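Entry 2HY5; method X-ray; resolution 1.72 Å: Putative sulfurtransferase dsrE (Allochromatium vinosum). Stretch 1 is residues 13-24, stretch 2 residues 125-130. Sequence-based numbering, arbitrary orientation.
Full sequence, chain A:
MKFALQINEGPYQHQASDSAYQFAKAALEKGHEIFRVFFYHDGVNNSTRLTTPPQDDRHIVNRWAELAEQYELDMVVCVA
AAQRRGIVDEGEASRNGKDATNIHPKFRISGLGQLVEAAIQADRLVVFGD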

ATOM      1  N   GLN A  13       9.233  -2.321   3.013  1.00  8.42           N
ATOM      2  CA  GLN A  13       7.831  -2.628   2.715  1.00  7.31           C
ATOM      3  C   GLN A  13       7.481  -2.251   1.278  1.00  6.96           C
ATOM      4  O   GLN A  13       6.785  -2.987   0.589  1.00  5.55           O
ATOM      5  CB  GLN A  13       6.904  -1.880   3.677  1.00  6.97           C
ATOM      6  CG  GLN A  13       5.421  -2.235   3.519  1.00 10.01           C
ATOM      7  CD  GLN A  13       4.985  -3.401   4.392  1.00 14.12           C
ATOM      8  OE1 GLN A  13       5.808  -4.088   4.998  1.00 11.41           O
ATOM      9  NE2 GLN A  13       3.678  -3.625   4.461  1.00 14.59           N
ATOM     10  N   HIS A  14       7.953  -1.087   0.843  1.00  7.04           N
ATOM     11  CA  HIS A  14       7.713  -0.605  -0.514  1.00  7.19           C
ATOM     12  C   HIS A  14       9.042  -0.196  -1.136  1.00  6.58           C
ATOM     13  O   HIS A  14       9.959   0.236  -0.434  1.00  7.92           O
ATOM     14  CB  HIS A  14       6.763   0.595  -0.502  1.00  7.34           C
ATOM     15  CG  HIS A  14       5.372   0.263  -0.060  1.00  9.46           C
ATOM     16  ND1 HIS A  14       4.969   0.332   1.256  1.00 13.42           N
ATOM     17  CD2 HIS A  14       4.286  -0.145  -0.764  1.00 10.93           C
ATOM     18  CE1 HIS A  14       3.697  -0.015   1.346  1.00  9.04           C
ATOM     19  NE2 HIS A  14       3.259  -0.308   0.135  1.00 13.95           N
ATOM     20  N   GLN A  15       9.148  -0.325  -2.455  1.00  7.15           N
ATOM     21  CA  GLN A  15      10.387   0.015  -3.150  1.00  5.71           C
ATOM     22  C   GLN A  15      10.664   1.517  -3.218  1.00  6.28           C
ATOM     23  O   GLN A  15      11.771   1.931  -3.557  1.00  6.33           O
ATOM     24  CB  GLN A  15      10.352  -0.559  -4.566  1.00  7.43           C
ATOM     25  CG  GLN A  15      11.693  -0.496  -5.287  1.00  9.77           C
ATOM     26  CD  GLN A  15      11.613  -1.019  -6.703  1.00 12.65           C
ATOM     27  OE1 GLN A  15      10.637  -1.670  -7.089  1.00 11.80           O
ATOM     28  NE2 GLN A  15      12.650  -0.748  -7.488  1.00 13.60           N
ATOM     29  N   ALA A  16       9.662   2.323  -2.882  1.00  8.01           N
ATOM     30  CA  ALA A  16       9.775   3.783  -2.917  1.00  7.64           C
ATOM     31  C   ALA A  16      11.106   4.336  -2.403  1.00  7.26           C
ATOM     32  O   ALA A  16      11.780   5.079  -3.112  1.00  8.28           O
ATOM     33  CB  ALA A  16       8.619   4.416  -2.143  1.00  6.74           C
ATOM     34  N   SER A  17      11.481   3.984  -1.178  1.00  7.20           N
ATOM     35  CA  SER A  17      12.727   4.484  -0.610  1.00  8.92           C
ATOM     36  C   SER A  17      13.946   4.093  -1.457  1.00  8.05           C
ATOM     37  O   SER A  17      14.869   4.886  -1.626  1.00  7.54           O
ATOM     38  CB  SER A  17      12.901   3.972   0.822  1.00 10.31           C
ATOM     39  OG  SER A  17      14.023   4.593   1.434  1.00 13.74           O
ATOM     40  N   ASP A  18      13.951   2.869  -1.979  1.00  5.40           N
ATOM     41  CA  ASP A  18      15.060   2.399  -2.811  1.00  6.69           C
ATOM     42  C   ASP A  18      15.101   3.162  -4.133  1.00  6.14           C
ATOM     43  O   ASP A  18      16.166   3.554  -4.610  1.00  7.70           O
ATOM     44  CB  ASP A  18      14.912   0.905  -3.104  1.00  8.22           C
ATOM     45  CG  ASP A  18      15.239   0.042  -1.907  1.00 13.60           C
ATOM     46  OD1 ASP A  18      16.438  -0.113  -1.587  1.00 14.17           O
ATOM     47  OD2 ASP A  18      14.287  -0.471  -1.281  1.00 14.16           O
ATOM     48  N   SER A  19      13.934   3.358  -4.727  1.00  4.64           N
ATOM     49  CA  SER A  19      13.859   4.078  -5.992  1.00  5.42           C
ATOM     50  C   SER A  19      14.338   5.511  -5.802  1.00  5.75           C
ATOM     51  O   SER A  19      15.058   6.054  -6.646  1.00  7.58           O
ATOM     52  CB  SER A  19      12.426   4.074  -6.520  1.00  7.32           C
ATOM     53  OG  SER A  19      12.012   2.753  -6.815  1.00  7.57           O
ATOM     54  N   ALA A  20      13.935   6.119  -4.691  1.00  4.98           N
ATOM     55  CA  ALA A  20      14.322   7.492  -4.390  1.00  5.53           C
ATOM     56  C   ALA A  20      15.829   7.569  -4.198  1.00  5.63           C
ATOM     57  O   ALA A  20      16.472   8.519  -4.639  1.00  5.52           O
ATOM     58  CB  ALA A  20      13.598   7.977  -3.137  1.00  6.50           C
ATOM     59  N   TYR A  21      16.390   6.569  -3.531  1.00  7.09           N
ATOM     60  CA  TYR A  21      17.830   6.530  -3.301  1.00  6.85           C
ATOM     61  C   TYR A  21      18.595   6.451  -4.622  1.00  7.09           C
ATOM     62  O   TYR A  21      19.534   7.221  -4.859  1.00  7.84           O
ATOM     63  CB  TYR A  21      18.202   5.329  -2.431  1.00  5.42           C
ATOM     64  CG  TYR A  21      19.695   5.126  -2.353  1.00  6.65           C
ATOM     65  CD1 TYR A  21      20.483   5.910  -1.509  1.00  8.41           C
ATOM     66  CD2 TYR A  21      20.328   4.210  -3.188  1.00  9.23           C
ATOM     67  CE1 TYR A  21      21.871   5.785  -1.506  1.00  9.07           C
ATOM     68  CE2 TYR A  21      21.709   4.083  -3.199  1.00 11.59           C
ATOM     69  CZ  TYR A  21      22.476   4.871  -2.357  1.00 10.18           C
ATOM     70  OH  TYR A  21      23.846   4.733  -2.373  1.00 11.29           O
ATOM     71  N   GLN A  22      18.198   5.519  -5.485  1.00  5.33           N
ATOM     72  CA  GLN A  22      18.876   5.360  -6.770  1.00  5.61           C
ATOM     73  C   GLN A  22      18.732   6.614  -7.627  1.00  3.97           C
ATOM     74  O   GLN A  22      19.656   6.985  -8.345  1.00  5.69           O
ATOM     75  CB  GLN A  22      18.335   4.133  -7.520  1.00  6.94           C
ATOM     76  CG  GLN A  22      18.502   2.815  -6.758  1.00 10.47           C
ATOM     77  CD  GLN A  22      19.956   2.418  -6.536  1.00 12.58           C
ATOM     78  OE1 GLN A  22      20.268   1.601  -5.661  1.00 14.95           O
ATOM     79  NE2 GLN A  22      20.848   2.978  -7.335  1.00 12.76           N
ATOM     80  N   PHE A  23      17.577   7.266  -7.550  1.00  6.53           N
ATOM     81  CA  PHE A  23      17.352   8.497  -8.311  1.00  6.18           C
ATOM     82  C   PHE A  23      18.277   9.592  -7.780  1.00  6.91           C
ATOM     83  O   PHE A  23      18.939  10.291  -8.546  1.00  7.18           O
ATOM     84  CB  PHE A  23      15.905   8.973  -8.171  1.00  5.55           C
ATOM     85  CG  PHE A  23      15.600  10.212  -8.965  1.00  5.80           C
ATOM     86  CD1 PHE A  23      15.142  10.119 -10.275  1.00  4.69           C
ATOM     87  CD2 PHE A  23      15.798  11.474  -8.413  1.00  5.65           C
ATOM     88  CE1 PHE A  23      14.887  11.265 -11.026  1.00  6.41           C
ATOM     89  CE2 PHE A  23      15.548  12.630  -9.154  1.00  8.31           C
ATOM     90  CZ  PHE A  23      15.091  12.526 -10.464  1.00  8.22           C
ATOM     91  N   ALA A  24      18.308   9.738  -6.459  1.00  5.92           N
ATOM     92  CA  ALA A  24      19.143  10.747  -5.819  1.00  8.02           C
ATOM     93  C   ALA A  24      20.605  10.553  -6.170  1.00  7.84           C
ATOM     94  O   ALA A  24      21.296  11.508  -6.533  1.00  8.47           O
ATOM     95  CB  ALA A  24      18.970  10.694  -4.308  1.00  8.39           C
ATOM     96  N   LEU A 125      10.094  18.734  -8.174  1.00  9.85           N
ATOM     97  CA  LEU A 125       9.661  18.010  -6.984  1.00  9.52           C
ATOM     98  C   LEU A 125       9.351  16.597  -7.457  1.00 10.53           C
ATOM     99  O   LEU A 125       8.414  16.386  -8.232  1.00 11.66           O
ATOM    100  CB  LEU A 125       8.400  18.631  -6.383  1.00  8.06           C
ATOM    101  CG  LEU A 125       7.699  17.797  -5.302  1.00  6.35           C
ATOM    102  CD1 LEU A 125       8.587  17.655  -4.064  1.00  7.31           C
ATOM    103  CD2 LEU A 125       6.385  18.462  -4.951  1.00  8.65           C
ATOM    104  N   VAL A 126      10.141  15.637  -6.994  1.00  8.31           N
ATOM    105  CA  VAL A 126       9.960  14.249  -7.391  1.00  7.53           C
ATOM    106  C   VAL A 126       9.492  13.455  -6.182  1.00  8.52           C
ATOM    107  O   VAL A 126      10.209  13.339  -5.187  1.00  8.15           O
ATOM    108  CB  VAL A 126      11.275  13.664  -7.942  1.00  6.71           C
ATOM    109  CG1 VAL A 126      11.022  12.302  -8.564  1.00  6.51           C
ATOM    110  CG2 VAL A 126      11.861  14.611  -8.975  1.00  8.32           C
ATOM    111  N   VAL A 127       8.279  12.919  -6.286  1.00  6.11           N
ATOM    112  CA  VAL A 127       7.657  12.166  -5.204  1.00  6.13           C
ATOM    113  C   VAL A 127       7.707  10.661  -5.428  1.00  5.81           C
ATOM    114  O   VAL A 127       7.403  10.168  -6.513  1.00  5.98           O
ATOM    115  CB  VAL A 127       6.180  12.586  -5.030  1.00 10.23           C
ATOM    116  CG1 VAL A 127       5.577  11.889  -3.807  1.00  9.73           C
ATOM    117  CG2 VAL A 127       6.082  14.096  -4.884  1.00 12.08           C
ATOM    118  N   PHE A 128       8.094   9.937  -4.386  1.00  7.15           N
ATOM    119  CA  PHE A 128       8.185   8.488  -4.450  1.00  7.42           C
ATOM    120  C   PHE A 128       7.250   7.909  -3.408  1.00 10.43           C
ATOM    121  O   PHE A 128       7.388   8.184  -2.219  1.00 11.33           O
ATOM    122  CB  PHE A 128       9.621   8.030  -4.176  1.00  6.39           C
ATOM    123  CG  PHE A 128      10.604   8.451  -5.234  1.00  7.11           C
ATOM    124  CD1 PHE A 128      11.162   9.728  -5.219  1.00  8.73           C
ATOM    125  CD2 PHE A 128      10.939   7.585  -6.270  1.00  9.14           C
ATOM    126  CE1 PHE A 128      12.043  10.139  -6.224  1.00  8.12           C
ATOM    127  CE2 PHE A 128      11.822   7.985  -7.286  1.00  9.19           C
ATOM    128  CZ  PHE A 128      12.372   9.264  -7.260  1.00  8.54           C
ATOM    129  N   GLY A 129       6.290   7.111  -3.854  1.00 10.56           N
ATOM    130  CA  GLY A 129       5.350   6.532  -2.917  1.00 12.58           C
ATOM    131  C   GLY A 129       4.747   5.246  -3.427  1.00 15.59           C
ATOM    132  O   GLY A 129       5.379   4.512  -4.185  1.00 14.51           O
ATOM    133  N   ASP A 130       3.509   4.990  -3.009  1.00 27.78           N
ATOM    134  CA  ASP A 130       2.769   3.791  -3.398  1.00 33.14           C
ATOM    135  C   ASP A 130       1.652   4.127  -4.368  1.00 34.64           C
ATOM    136  O   ASP A 130       0.580   4.575  -3.900  1.00 37.14           O
ATOM    137  CB  ASP A 130       2.173   3.118  -2.167  1.00 60.87           C
ATOM    138  CG  ASP A 130       3.229   2.623  -1.222  1.00 65.08           C
ATOM    139  OD1 ASP A 130       2.881   2.259  -0.078  1.00 69.17           O
ATOM    140  OD2 ASP A 130       4.410   2.588  -1.632  1.00 69.97           O
ATOM    141  OXT ASP A 130       1.858   3.943  -5.582  1.00 60.53           O
TER
HETATM  142  O   HOH W   1       6.919   2.033  -3.889  1.00  9.58           O

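A helix packs beside the end of a strand here, and the contact is built mainly from side chains packed on each other and on nearby backbone. The helical part of stretch 1, which continues later in the chain, runs roughly antiparallel to strand 125-128: their N-to-C directions differ by 148° and their axes approach to 8.6 Å. No hydrogen bond passes directly between the stretches. The backbones come nearest, by CA atoms, at Ala16 and Phe128, whose CA atoms are 5.2 Å apart, so the Ala16 end of the helical part lies beside Phe128.

The strand's alternation sets the first rule. Val126 and Phe128 point toward the helix, while Val127, between them, makes no contact with it. The helix answers with Ala16, Ser19, Ala20 and Phe23, spaced three and four residues apart so that they gather along one side; Ser17, Asp18 and Tyr21 point away. The i to i+4 backbone bonds, such as Ala20 N to Ala16 O at 2.9 Å and Phe23 N to Ser19 O at 2.9 Å, keep that spacing regular.

Phe128 is the centrepiece, with the largest area covered by the other stretch. Its chi1 of -66° (m) and chi2 of 83° lay the ring against the helix, with one face under Ala20. The CA of Ala20 stands 3.6 Å from the centroid of the Phe128 ring and only 2° off its normal, a CH-pi contact almost straight over the face. The Ala20 methyl lies alongside, its CB 3.7 Å from Phe128 CD1. Ala16 is equally small: its CB lies 4.3 Å from Phe128 CB and 3.8 Å from Gly129 O. Ser19 contributes its carbon, CB being 3.8 Å from Phe128 CD2, while its OG, with chi1 in m, is hydrogen-bonded elsewhere in the structure.

Phe23 extends the apolar patch back along the strand. The backbone places Phe23 CB 3.7 Å from Phe128 CZ; chi1 at -178° (t) and chi2 at 90° then carry the ring to Val126, where Phe23 CZ comes 4.1 Å from Val126 CG2. Val126, in t, places CG1 over one face of that ring. The two phenylalanine rings meet obliquely, centroids 5.8 Å apart and planes at 56°. One side chain thus touches two successive inward-facing strand residues.

Beyond the strand the contact turns polar. Gly129 has no side chain; water 1, 2.9 Å from Gly129 O, can donate to it, though it has more acceptors in reach than protons. The same water accepts a weak hydrogen bond from Ala16 N, also at 2.9 Å, linking Ala16 to Gly129. Asp130, in m, starts sideways, but its carboxylate reaches the His14 ring. His14 points toward the other stretch, and its chi1 of -67° (m) and chi2 of 91° put that ring against the carboxylate. There, His14 NE2 and Asp130 OD1 are 2.6 Å apart, yet OD1 sits over the ring face rather than in its plane, so the angle is too poor for a hydrogen bond. Ring carbons and carboxylate atoms of this pair are modelled too close, and this pairing offers no dependable rule.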